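Local coordinates for putative nitroalkan dioxygenase (Thermotoga maritima MSB8, PDB 3BO9), which probably acts as an FMN-dependent oxidoreductase of the nitronate monooxygenase family, built on a TIM-barrel domain, at residues Gly156-Glu161 / Ser286-Gln291; Ile229-Val234 / Val245-Phe250; Leu167-Ser172 / Phe195-Glu200; Leu239-Arg244 / Gln264-Leu269. All coordinates share one frame; numbering follows the deposited sequence.

In the fold
Contacts 1, 2 and 4 cluster around the small antiparallel sheet of strands 157-158, 243-246 and 232-235, beside the barrel. Their centres lie about 9 Å (1 and 2), about 12 Å (1 and 4) and about 14 Å (2 and 4) apart. Contacts 2 and 4 share strand 243-246, and their segments alternate along the chain. Contact 3 lies on the barrel, between helices 164-174 and 188-197, about 20 Å from contact 1 centre to centre. Contacts 2, 3 and 4 are all nested in the loop that contact 1 closes. That closure brings a late loop back beside Gly156, an FMN-binding residue.

Contact 1 (Gly156-Glu161 / Ser286-Gln291); sequences GGHIGE and SFMVGQ. With PO4 (phosphate ion), chain C.
Met288, modelled as selenomethionine, lies along Gly157 and ends at the ring of His158. Its CB starts 3.7 Å from Gly157 N. CG comes next, 4.0 Å from Gly157 CA. SE sits closer to the same carbon, 3.6 Å from Gly157 CA. The methyl CE finishes 3.8 Å from His158 ND1 and approaches the imidazole obliquely. CG stands anti to the carbonyl carbon (chi1 -49°), and bends at chi2 and chi3 fold the chain against the glycine. Beyond Met288 the two backbones draw together at a pair of glycines. The CA atoms of Gly156 and Gly290 are 3.5 Å apart, with no side chain between them. Gly156 N gives a weak hydrogen bond of 3.4 Å to O1 of a phosphate ion, probably from the crystallisation liquor. Gly205 N, Thr206 OG1, Ser292 OG and Ser155 OG hold the same ion. Gly290 N in turn bonds to Thr206 OG1. Gly156, Gly205, Thr206 and Ser292 are FMN-binding residues, although this chain carries no flavin. The chemistry is therefore mixed: an apolar selenomethionine contact at one end, and at the other an anion site consistent with a seat for the FMN phosphate.

Contact 2 (Ile229-Val234 / Val245-Phe250); sequences IRDTVV and VLRTPF. With SO4 (sulfate ion), chain E.
Asp231 OD1 meets Arg247 NH2 at 2.7 Å in a salt bridge. The carboxylate and guanidinium planes are turned 80° apart, so the two groups do not pair flat. Asp231 OD2 is held separately by Ser228 N. Arg247 also sends NE and NH2 to Arg230 O, which lies in the guanidinium plane at its edge; both bonds are weak. Its extended start (CG anti to the backbone N, chi1 179°) and a bend at chi3 carry the chain across Val233 at about a right angle. Val233 CG1 touches Arg247 CD at 3.4 Å. The backbones pair as antiparallel strands. Val233 N bonds to Val245 O at 2.9 Å, and Val245 N returns a bond of 2.8 Å to Val233 O. Arg247 N bonds to Asp231 O at 2.8 Å. Arg230 NE makes a weak bond to sulfate O4, and the ion is also hydrogen-bonded to Ser135 OG of the second subunit. This is the hairpin of strands 232-235 and 243-246. Val233 and Val245 share one face and lie on Ala251 of helix 249-260, while Thr248 OG1 caps that helix at Ala251 N.

Contact 3 (Leu167-Ser172 / Phe195-Glu200); sequences LVNKVS and FALGAE
Val168 CG1 touches two side chains of the opposite segment, in the buried and tightly packed part of this contact. It lies 3.8 Å from Leu197 CB and the same 3.8 Å from Ala199 CB. With its CG1 anti to the backbone N (chi1 175°), Val168 points this branch across the gap, meeting the Leu197 side chain at about a right angle. Val168 and Ala199 also rest on Ala181 of strand 179-182. One residue on, Asn169 CA faces Leu197 O at 3.4 Å, with an angle of 164° at the hydrogen of this CA-H...O contact. The amide of Asn169 turns to another partner, since its ND2 bonds to Asp187 OD2 of the second subunit.

The more solvent-exposed side is formed by Ser172 and Gly198, which still lie close together. Ser172 gives its hydroxyl hydrogen to its own helix: OG to Val168 O is 2.8 Å. Ser172 N also bonds to that oxygen, at 3.1 Å, and the two donors come from opposite faces of the carbonyl plane. The hydroxyl is thus fixed while it lies beside the Gly198 carbonyl group. A nonaethylene glycol molecule, probably from the crystallisation liquor, is bound nearby and hydrogen-bonds to Ala199 O.

At Gly198 a positive phi (124°) ends the helical run in a Schellman motif. The chain then turns toward strand 201-204. Successive helices packed side by side over the strand between them, here 179-182, are typical of the outer layer of a TIM barrel.

Contact 4 (Leu239-Arg244 / Gln264-Leu269); sequences LGHPAR and QAEEML
The loop around Leu239 passes the helix of Glu266 with their CA atoms 7.5 Å apart, so side chains bridge the gap. This loop is the turn of the beta hairpin formed by strands 232-235 and 243-246, and its partner is helix 262-269.

The polar link is between His241 and Glu266. His241 NE2 faces both carboxylate oxygens in two weak hydrogen bonds. The one to Glu266 OE1 is 3.3 Å long and nearly straight (174°), with the oxygen in the ring plane at its edge. The one to Glu266 OE2 is 3.2 Å and strongly bent. The ring and carboxylate planes are turned 56° from each other, so the two groups are not coplanar. Glu266 gets there by a bend at chi2 (66°), which swings its carboxylate over toward the loop. A carboxylate this near would probably favour a protonated imidazole.

Beside this pair lies an apolar patch. Leu239 and Leu269 reach toward each other tip to tip, CD1 to CD1 at 3.6 Å. Leu239 CD1 also stands 4.4 Å from Ala265 CB, one helical turn before Leu269. Leu239 runs antiparallel to the Glu266 side chain, its CD1 3.4 Å from Glu266 OE1. Helix 249-260 backs the patch: Ala265 touches its Met257, Leu269 its Ile254, and Leu239 its Glu258. The contact lies at the surface, and the second subunit does not touch either segment. The apolar and polar halves meet where Leu269 CD1 comes within 4.1 Å of His241 CE1.

Contact 1 (Gly156-Glu161 / Ser286-Gln291)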
loop_
_atom_site.group_PDB
_atom_site.type_symbol
_atom_site.label_atom_id
_atom_site.label_comp_id
_atom_site.label_asym_id
_atom_site.label_seq_id
_atom_site.Cartn_x
_atom_site.Cartn_y
_atom_site.Cartn_z
ATOM N N GLY A 156 -1.718 10.856 -3.448
ATOM C CA GLY A 156 -1.032 12.105 -3.808
ATOM C C GLY A 156 -1.254 13.160 -2.728
ATOM O O GLY A 156 -2.175 13.046 -1.923
ATOM N N GLY A 157 -0.414 14.189 -2.697
ATOM C CA GLY A 157 -0.551 15.251 -1.705
ATOM C C GLY A 157 0.034 14.849 -0.370
ATOM O O GLY A 157 0.865 13.943 -0.285
ATOM N N HIS A 158 -0.402 15.536 0.679
ATOM C CA HIS A 158 0.098 15.293 2.033
ATOM C C HIS A 158 -0.304 13.906 2.473
ATOM O O HIS A 158 -1.450 13.521 2.339
ATOM C CB HIS A 158 -0.385 16.379 2.995
ATOM C CG HIS A 158 0.239 17.722 2.733
ATOM N ND1 HIS A 158 -0.412 18.731 2.051
ATOM C CD2 HIS A 158 1.472 18.204 3.028
ATOM C CE1 HIS A 158 0.387 19.781 1.953
ATOM N NE2 HIS A 158 1.534 19.489 2.542
ATOM N N ILE A 159 0.671 13.164 2.975
ATOM C CA ILE A 159 0.520 11.764 3.280
ATOM C C ILE A 159 1.003 11.410 4.685
ATOM O O ILE A 159 1.861 12.083 5.253
ATOM C CB ILE A 159 1.327 10.882 2.258
ATOM C CG1 ILE A 159 2.818 11.245 2.272
ATOM C CG2 ILE A 159 0.770 11.022 0.856
ATOM C CD1 ILE A 159 3.722 10.291 1.494
ATOM N N GLY A 160 0.434 10.331 5.221
ATOM C CA GLY A 160 0.871 9.739 6.472
ATOM C C GLY A 160 1.962 8.732 6.180
ATOM O O GLY A 160 2.670 8.837 5.187
ATOM N N GLU A 161 2.081 7.726 7.023
ATOM C CA GLU A 161 3.167 6.757 6.905
ATOM C C GLU A 161 2.714 5.288 6.737
ATOM O O GLU A 161 3.534 4.396 6.745
ATOM C CB GLU A 161 4.122 6.935 8.105
ATOM C CG GLU A 161 3.466 7.593 9.364
ATOM C CD GLU A 161 4.336 7.560 10.644
ATOM O OE1 GLU A 161 5.054 6.562 10.884
ATOM O OE2 GLU A 161 4.253 8.525 11.441
ATOM N N SER A 286 4.744 22.062 -7.705
ATOM C CA SER A 286 4.581 20.807 -6.977
ATOM C C SER A 286 3.333 20.124 -7.527
ATOM O O SER A 286 2.212 20.580 -7.279
ATOM C CB SER A 286 4.373 21.035 -5.471
ATOM O OG SER A 286 5.484 21.626 -4.842
ATOM N N PHE A 287 3.517 19.039 -8.267
ATOM C CA PHE A 287 2.393 18.308 -8.838
ATOM C C PHE A 287 2.014 17.160 -7.905
ATOM O O PHE A 287 2.609 16.074 -7.993
ATOM C CB PHE A 287 2.761 17.772 -10.236
ATOM C CG PHE A 287 3.053 18.851 -11.243
ATOM C CD1 PHE A 287 4.282 19.497 -11.249
ATOM C CD2 PHE A 287 2.095 19.231 -12.175
ATOM C CE1 PHE A 287 4.549 20.515 -12.166
ATOM C CE2 PHE A 287 2.355 20.248 -13.096
ATOM C CZ PHE A 287 3.583 20.890 -13.094
HETATM N N MSE A 288 1.052 17.413 -7.002
HETATM C CA MSE A 288 0.502 16.360 -6.134
HETATM C C MSE A 288 0.005 15.235 -7.047
HETATM O O MSE A 288 -0.803 15.467 -7.938
HETATM C CB MSE A 288 -0.698 16.835 -5.312
HETATM C CG MSE A 288 -0.584 18.125 -4.540
HETATM SE SE MSE A 288 0.849 18.193 -3.260
HETATM C CE MSE A 288 -0.234 18.955 -1.753
ATOM N N VAL A 289 0.497 14.026 -6.857
ATOM C CA VAL A 289 0.100 12.929 -7.707
ATOM C C VAL A 289 0.293 11.684 -6.926
ATOM O O VAL A 289 1.369 11.450 -6.402
ATOM C CB VAL A 289 0.995 12.791 -8.972
ATOM C CG1 VAL A 289 0.631 11.524 -9.748
ATOM C CG2 VAL A 289 0.848 13.997 -9.879
ATOM N N GLY A 290 -0.740 10.869 -6.854
ATOM C CA GLY A 290 -0.602 9.575 -6.214
ATOM C C GLY A 290 0.116 8.586 -7.121
ATOM O O GLY A 290 0.302 8.844 -8.309
ATOM N N GLN A 291 0.512 7.450 -6.541
ATOM C CA GLN A 291 1.119 6.362 -7.306
ATOM C C GLN A 291 0.118 5.785 -8.293
ATOM O O GLN A 291 0.492 5.135 -9.249
ATOM C CB GLN A 291 1.642 5.255 -6.391
ATOM C CG GLN A 291 2.805 5.677 -5.561
ATOM C CD GLN A 291 3.485 4.534 -4.829
ATOM O OE1 GLN A 291 2.938 3.435 -4.665
ATOM N NE2 GLN A 291 4.691 4.799 -4.370
HETATM P P PO4 C . -4.982 9.249 -5.108
HETATM O O1 PO4 C . -4.400 10.528 -5.592
HETATM O O2 PO4 C . -6.357 9.137 -5.693
HETATM O O3 PO4 C . -4.082 8.098 -5.483
HETATM O O4 PO4 C . -5.145 9.279 -3.620
#

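Contact 2 (Ile229-Val234 / Val245-Phe250)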
loop_
_atom_site.group_PDB
_atom_site.type_symbol
_atom_site.label_atom_id
_atom_site.label_comp_id
_atom_site.label_asym_id
_atom_site.label_seq_id
_atom_site.Cartn_x
_atom_site.Cartn_y
_atom_site.Cartn_z
ATOM N N ILE A 229 4.097 3.952 -12.257
ATOM C CA ILE A 229 3.877 3.748 -10.827
ATOM C C ILE A 229 5.081 4.210 -10.013
ATOM O O ILE A 229 4.952 4.442 -8.821
ATOM C CB ILE A 229 3.524 2.254 -10.482
ATOM C CG1 ILE A 229 4.668 1.309 -10.858
ATOM C CG2 ILE A 229 2.232 1.823 -11.172
ATOM C CD1 ILE A 229 4.346 -0.128 -10.681
ATOM N N ARG A 230 6.239 4.362 -10.654
ATOM C CA ARG A 230 7.443 4.859 -9.981
ATOM C C ARG A 230 7.782 6.333 -10.217
ATOM O O ARG A 230 8.856 6.778 -9.827
ATOM C CB ARG A 230 8.657 4.030 -10.401
ATOM C CG ARG A 230 8.682 2.664 -9.777
ATOM C CD ARG A 230 10.012 1.993 -9.930
ATOM N NE ARG A 230 10.385 1.841 -11.332
ATOM C CZ ARG A 230 11.464 1.186 -11.752
ATOM N NH1 ARG A 230 12.292 0.609 -10.886
ATOM N NH2 ARG A 230 11.711 1.099 -13.051
ATOM N N ASP A 231 6.896 7.104 -10.829
ATOM C CA ASP A 231 7.227 8.502 -11.107
ATOM C C ASP A 231 6.756 9.499 -10.043
ATOM O O ASP A 231 6.424 10.628 -10.382
ATOM C CB ASP A 231 6.713 8.908 -12.514
ATOM C CG ASP A 231 7.565 8.330 -13.649
ATOM O OD1 ASP A 231 8.688 7.859 -13.395
ATOM O OD2 ASP A 231 7.115 8.346 -14.807
ATOM N N THR A 232 6.723 9.098 -8.773
ATOM C CA THR A 232 6.402 10.027 -7.673
ATOM C C THR A 232 7.539 9.995 -6.641
ATOM O O THR A 232 8.327 9.049 -6.610
ATOM C CB THR A 232 5.051 9.707 -6.989
ATOM O OG1 THR A 232 5.138 8.446 -6.320
ATOM C CG2 THR A 232 3.914 9.660 -8.003
ATOM N N VAL A 233 7.659 11.065 -5.860
ATOM C CA VAL A 233 8.636 11.164 -4.785
ATOM C C VAL A 233 8.012 11.950 -3.656
ATOM O O VAL A 233 7.048 12.681 -3.870
ATOM C CB VAL A 233 9.945 11.875 -5.224
ATOM C CG1 VAL A 233 10.653 11.054 -6.302
ATOM C CG2 VAL A 233 9.670 13.318 -5.667
ATOM N N VAL A 234 8.560 11.807 -2.457
ATOM C CA VAL A 234 8.029 12.501 -1.302
ATOM C C VAL A 234 8.923 13.673 -0.949
ATOM O O VAL A 234 10.095 13.487 -0.684
ATOM C CB VAL A 234 7.883 11.548 -0.119
ATOM C CG1 VAL A 234 7.377 12.314 1.113
ATOM C CG2 VAL A 234 6.942 10.382 -0.511
ATOM N N VAL A 245 4.618 13.929 -4.650
ATOM C CA VAL A 245 4.540 14.726 -5.876
ATOM C C VAL A 245 5.133 13.999 -7.080
ATOM O O VAL A 245 5.823 12.991 -6.938
ATOM C CB VAL A 245 5.318 16.052 -5.739
ATOM C CG1 VAL A 245 4.763 16.863 -4.616
ATOM C CG2 VAL A 245 6.802 15.760 -5.541
ATOM N N LEU A 246 4.858 14.539 -8.264
ATOM C CA LEU A 246 5.430 14.021 -9.500
ATOM C C LEU A 246 6.939 14.174 -9.430
ATOM O O LEU A 246 7.448 15.215 -9.001
ATOM C CB LEU A 246 4.889 14.801 -10.703
ATOM C CG LEU A 246 5.291 14.333 -12.102
ATOM C CD1 LEU A 246 4.552 13.039 -12.410
ATOM C CD2 LEU A 246 4.989 15.409 -13.135
ATOM N N ARG A 247 7.650 13.134 -9.849
ATOM C CA ARG A 247 9.108 13.127 -9.790
ATOM C C ARG A 247 9.717 13.970 -10.912
ATOM O O ARG A 247 10.003 13.463 -12.001
ATOM C CB ARG A 247 9.660 11.686 -9.828
ATOM C CG ARG A 247 11.184 11.645 -9.803
ATOM C CD ARG A 247 11.784 10.293 -9.418
ATOM N NE ARG A 247 11.286 9.179 -10.217
ATOM C CZ ARG A 247 11.547 8.976 -11.511
ATOM N NH1 ARG A 247 12.292 9.832 -12.214
ATOM N NH2 ARG A 247 11.036 7.903 -12.118
ATOM N N THR A 248 9.904 15.260 -10.635
ATOM C CA THR A 248 10.511 16.178 -11.585
ATOM C C THR A 248 11.894 16.550 -11.081
ATOM O O THR A 248 12.211 16.311 -9.926
ATOM C CB THR A 248 9.653 17.437 -11.743
ATOM O OG1 THR A 248 9.711 18.214 -10.544
ATOM C CG2 THR A 248 8.200 17.063 -12.030
ATOM N N PRO A 249 12.757 17.076 -11.959
ATOM C CA PRO A 249 14.046 17.604 -11.479
ATOM C C PRO A 249 13.907 18.654 -10.368
ATOM O O PRO A 249 14.780 18.749 -9.512
ATOM C CB PRO A 249 14.668 18.193 -12.741
ATOM C CG PRO A 249 14.095 17.358 -13.849
ATOM C CD PRO A 249 12.662 17.128 -13.431
ATOM N N PHE A 250 12.824 19.423 -10.372
ATOM C CA PHE A 250 12.557 20.365 -9.289
ATOM C C PHE A 250 12.250 19.632 -7.969
ATOM O O PHE A 250 12.720 20.024 -6.894
ATOM C CB PHE A 250 11.392 21.277 -9.674
ATOM C CG PHE A 250 10.958 22.190 -8.574
ATOM C CD1 PHE A 250 11.816 23.168 -8.093
ATOM C CD2 PHE A 250 9.705 22.067 -8.008
ATOM C CE1 PHE A 250 11.425 24.009 -7.074
ATOM C CE2 PHE A 250 9.305 22.909 -6.985
ATOM C CZ PHE A 250 10.164 23.882 -6.518
HETATM S S SO4 E . 8.021 0.984 -13.762
HETATM O O1 SO4 E . 8.935 -0.067 -14.188
HETATM O O2 SO4 E . 6.709 0.724 -14.342
HETATM O O3 SO4 E . 7.885 0.907 -12.317
HETATM O O4 SO4 E . 8.545 2.304 -14.144
#

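Contact 3 (Leu167-Ser172 / Phe195-Glu200)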
loop_
_atom_site.group_PDB
_atom_site.type_symbol
_atom_site.label_atom_id
_atom_site.label_comp_id
_atom_site.label_asym_id
_atom_site.label_seq_id
_atom_site.Cartn_x
_atom_site.Cartn_y
_atom_site.Cartn_z
ATOM N N LEU A 167 -3.611 0.077 6.178
ATOM C CA LEU A 167 -4.410 1.053 6.922
ATOM C C LEU A 167 -5.898 0.740 6.875
ATOM O O LEU A 167 -6.552 0.673 7.922
ATOM C CB LEU A 167 -4.160 2.481 6.408
ATOM C CG LEU A 167 -4.849 3.618 7.185
ATOM C CD1 LEU A 167 -4.335 3.726 8.644
ATOM C CD2 LEU A 167 -4.709 4.950 6.433
ATOM N N VAL A 168 -6.426 0.541 5.665
ATOM C CA VAL A 168 -7.856 0.266 5.489
ATOM C C VAL A 168 -8.276 -0.955 6.300
ATOM O O VAL A 168 -9.352 -0.971 6.883
ATOM C CB VAL A 168 -8.236 0.069 3.997
ATOM C CG1 VAL A 168 -9.707 -0.335 3.864
ATOM C CG2 VAL A 168 -7.961 1.345 3.219
ATOM N N ASN A 169 -7.415 -1.964 6.337
ATOM C CA ASN A 169 -7.684 -3.187 7.085
ATOM C C ASN A 169 -7.854 -2.810 8.542
ATOM O O ASN A 169 -8.948 -2.948 9.094
ATOM C CB ASN A 169 -6.535 -4.190 6.889
ATOM C CG ASN A 169 -6.848 -5.577 7.403
ATOM O OD1 ASN A 169 -7.749 -5.779 8.220
ATOM N ND2 ASN A 169 -6.081 -6.550 6.927
ATOM N N LYS A 170 -6.791 -2.269 9.130
ATOM C CA LYS A 170 -6.775 -1.952 10.551
ATOM C C LYS A 170 -7.901 -1.006 10.967
ATOM O O LYS A 170 -8.579 -1.241 11.959
ATOM C CB LYS A 170 -5.425 -1.329 10.965
ATOM C CG LYS A 170 -5.243 -1.171 12.488
ATOM C CD LYS A 170 -5.312 -2.523 13.157
ATOM C CE LYS A 170 -4.904 -2.546 14.634
ATOM N NZ LYS A 170 -5.928 -1.960 15.503
ATOM N N VAL A 171 -8.086 0.069 10.225
ATOM C CA VAL A 171 -9.101 1.034 10.606
ATOM C C VAL A 171 -10.514 0.424 10.555
ATOM O O VAL A 171 -11.308 0.626 11.476
ATOM C CB VAL A 171 -9.012 2.331 9.765
ATOM C CG1 VAL A 171 -10.119 3.284 10.144
ATOM C CG2 VAL A 171 -7.646 2.997 9.952
ATOM N N SER A 172 -10.804 -0.344 9.508
ATOM C CA SER A 172 -12.110 -1.016 9.365
ATOM C C SER A 172 -12.430 -1.917 10.555
ATOM O O SER A 172 -13.572 -1.986 11.000
ATOM C CB SER A 172 -12.162 -1.839 8.077
ATOM O OG SER A 172 -12.187 -0.972 6.965
ATOM N N PHE A 195 -12.771 -2.858 -0.795
ATOM C CA PHE A 195 -13.909 -3.438 -0.098
ATOM C C PHE A 195 -13.514 -4.719 0.631
ATOM O O PHE A 195 -14.002 -4.964 1.738
ATOM C CB PHE A 195 -15.088 -3.695 -1.047
ATOM C CG PHE A 195 -15.933 -2.487 -1.309
ATOM C CD1 PHE A 195 -15.356 -1.252 -1.585
ATOM C CD2 PHE A 195 -17.307 -2.591 -1.325
ATOM C CE1 PHE A 195 -16.139 -0.132 -1.834
ATOM C CE2 PHE A 195 -18.095 -1.483 -1.571
ATOM C CZ PHE A 195 -17.507 -0.247 -1.826
ATOM N N ALA A 196 -12.649 -5.529 0.017
ATOM C CA ALA A 196 -12.188 -6.768 0.643
ATOM C C ALA A 196 -11.511 -6.446 1.961
ATOM O O ALA A 196 -11.698 -7.158 2.944
ATOM C CB ALA A 196 -11.233 -7.525 -0.267
ATOM N N LEU A 197 -10.752 -5.352 1.982
ATOM C CA LEU A 197 -10.018 -4.932 3.183
ATOM C C LEU A 197 -10.925 -4.385 4.294
ATOM O O LEU A 197 -10.457 -4.217 5.427
ATOM C CB LEU A 197 -8.953 -3.878 2.832
ATOM C CG LEU A 197 -7.734 -4.304 1.988
ATOM C CD1 LEU A 197 -6.938 -3.089 1.521
ATOM C CD2 LEU A 197 -6.826 -5.278 2.741
ATOM N N GLY A 198 -12.188 -4.078 3.968
ATOM C CA GLY A 198 -13.174 -3.579 4.944
ATOM C C GLY A 198 -13.837 -2.247 4.629
ATOM O O GLY A 198 -14.748 -1.809 5.354
ATOM N N ALA A 199 -13.387 -1.582 3.568
ATOM C CA ALA A 199 -13.940 -0.288 3.181
ATOM C C ALA A 199 -15.327 -0.485 2.601
ATOM O O ALA A 199 -15.677 -1.586 2.181
ATOM C CB ALA A 199 -13.032 0.387 2.167
ATOM N N GLU A 200 -16.125 0.579 2.619
ATOM C CA GLU A 200 -17.493 0.560 2.081
ATOM C C GLU A 200 -17.739 1.665 1.044
ATOM O O GLU A 200 -18.875 1.883 0.586
ATOM C CB GLU A 200 -18.474 0.669 3.234
ATOM C CG GLU A 200 -18.560 -0.619 4.041
ATOM C CD GLU A 200 -19.149 -0.407 5.416
ATOM O OE1 GLU A 200 -20.378 -0.521 5.541
ATOM O OE2 GLU A 200 -18.381 -0.098 6.353
#

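Contact 4 (Leu239-Arg244 / Gln264-Leu269)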
loop_
_atom_site.group_PDB
_atom_site.type_symbol
_atom_site.label_atom_id
_atom_site.label_comp_id
_atom_site.label_asym_id
_atom_site.label_seq_id
_atom_site.Cartn_x
_atom_site.Cartn_y
_atom_site.Cartn_z
ATOM N N LEU A 239 10.570 18.647 6.646
ATOM C CA LEU A 239 9.941 19.917 6.996
ATOM C C LEU A 239 8.674 19.696 7.835
ATOM O O LEU A 239 7.959 20.651 8.153
ATOM C CB LEU A 239 9.593 20.700 5.717
ATOM C CG LEU A 239 10.689 20.824 4.645
ATOM C CD1 LEU A 239 10.191 21.578 3.402
ATOM C CD2 LEU A 239 11.946 21.466 5.219
ATOM N N GLY A 240 8.380 18.442 8.176
ATOM C CA GLY A 240 7.181 18.116 8.947
ATOM C C GLY A 240 5.871 18.037 8.165
ATOM O O GLY A 240 4.829 17.774 8.758
ATOM N N HIS A 241 5.899 18.267 6.849
ATOM C CA HIS A 241 4.696 18.142 6.011
ATOM C C HIS A 241 4.991 17.381 4.706
ATOM O O HIS A 241 5.010 17.968 3.612
ATOM C CB HIS A 241 4.039 19.508 5.757
ATOM C CG HIS A 241 4.943 20.534 5.138
ATOM N ND1 HIS A 241 4.889 20.862 3.798
ATOM C CD2 HIS A 241 5.899 21.325 5.681
ATOM C CE1 HIS A 241 5.781 21.803 3.541
ATOM N NE2 HIS A 241 6.407 22.103 4.667
ATOM N N PRO A 242 5.226 16.055 4.825
ATOM C CA PRO A 242 5.526 15.201 3.679
ATOM C C PRO A 242 4.378 15.158 2.694
ATOM O O PRO A 242 3.216 15.041 3.097
ATOM C CB PRO A 242 5.745 13.820 4.306
ATOM C CG PRO A 242 5.096 13.872 5.602
ATOM C CD PRO A 242 5.228 15.275 6.075
ATOM N N ALA A 243 4.723 15.258 1.415
ATOM C CA ALA A 243 3.756 15.328 0.328
ATOM C C ALA A 243 4.257 14.499 -0.830
ATOM O O ALA A 243 5.433 14.538 -1.140
ATOM C CB ALA A 243 3.603 16.759 -0.115
ATOM N N ARG A 244 3.371 13.750 -1.473
ATOM C CA ARG A 244 3.768 12.932 -2.609
ATOM C C ARG A 244 3.549 13.718 -3.894
ATOM O O ARG A 244 2.426 14.116 -4.198
ATOM C CB ARG A 244 2.969 11.637 -2.633
ATOM C CG ARG A 244 3.335 10.704 -3.794
ATOM C CD ARG A 244 2.638 9.363 -3.655
ATOM N NE ARG A 244 3.109 8.706 -2.441
ATOM C CZ ARG A 244 4.235 8.009 -2.371
ATOM N NH1 ARG A 244 4.995 7.857 -3.442
ATOM N NH2 ARG A 244 4.611 7.475 -1.228
ATOM N N GLN A 264 15.674 27.267 2.796
ATOM C CA GLN A 264 15.680 27.472 1.361
ATOM C C GLN A 264 14.620 26.590 0.691
ATOM O O GLN A 264 13.938 27.036 -0.227
ATOM C CB GLN A 264 17.080 27.163 0.809
ATOM C CG GLN A 264 17.264 27.354 -0.695
ATOM C CD GLN A 264 17.142 28.797 -1.146
ATOM O OE1 GLN A 264 16.657 29.073 -2.248
ATOM N NE2 GLN A 264 17.581 29.726 -0.302
ATOM N N ALA A 265 14.478 25.353 1.164
ATOM C CA ALA A 265 13.472 24.419 0.642
ATOM C C ALA A 265 12.040 24.879 0.925
ATOM O O ALA A 265 11.179 24.816 0.048
ATOM C CB ALA A 265 13.687 23.039 1.220
ATOM N N GLU A 266 11.794 25.328 2.151
ATOM C CA GLU A 266 10.497 25.864 2.538
ATOM C C GLU A 266 10.116 27.046 1.639
ATOM O O GLU A 266 8.947 27.222 1.298
ATOM C CB GLU A 266 10.529 26.301 4.006
ATOM C CG GLU A 266 9.159 26.536 4.615
ATOM C CD GLU A 266 8.343 25.253 4.710
ATOM O OE1 GLU A 266 8.909 24.235 5.162
ATOM O OE2 GLU A 266 7.145 25.251 4.339
ATOM N N GLU A 267 11.119 27.830 1.256
ATOM C CA GLU A 267 10.955 28.996 0.409
ATOM C C GLU A 267 10.434 28.668 -0.987
ATOM O O GLU A 267 9.443 29.238 -1.442
ATOM C CB GLU A 267 12.314 29.694 0.276
ATOM C CG GLU A 267 12.293 30.979 -0.511
ATOM C CD GLU A 267 11.397 32.027 0.110
ATOM O OE1 GLU A 267 11.073 31.911 1.308
ATOM O OE2 GLU A 267 11.029 32.979 -0.600
HETATM N N MSE A 268 11.118 27.762 -1.670
HETATM C CA MSE A 268 10.766 27.396 -3.048
HETATM C C MSE A 268 9.501 26.546 -3.179
HETATM O O MSE A 268 8.950 26.417 -4.273
HETATM C CB MSE A 268 11.961 26.734 -3.761
HETATM C CG MSE A 268 12.693 25.634 -2.978
HETATM SE SE MSE A 268 14.586 25.316 -3.535
HETATM C CE MSE A 268 15.189 27.262 -4.063
ATOM N N LEU A 269 9.047 25.974 -2.070
ATOM C CA LEU A 269 7.754 25.305 -2.029
ATOM C C LEU A 269 6.598 26.316 -1.950
ATOM O O LEU A 269 5.471 25.964 -2.262
ATOM C CB LEU A 269 7.680 24.327 -0.848
ATOM C CG LEU A 269 8.427 22.989 -0.955
ATOM C CD1 LEU A 269 8.380 22.242 0.366
ATOM C CD2 LEU A 269 7.852 22.135 -2.057
#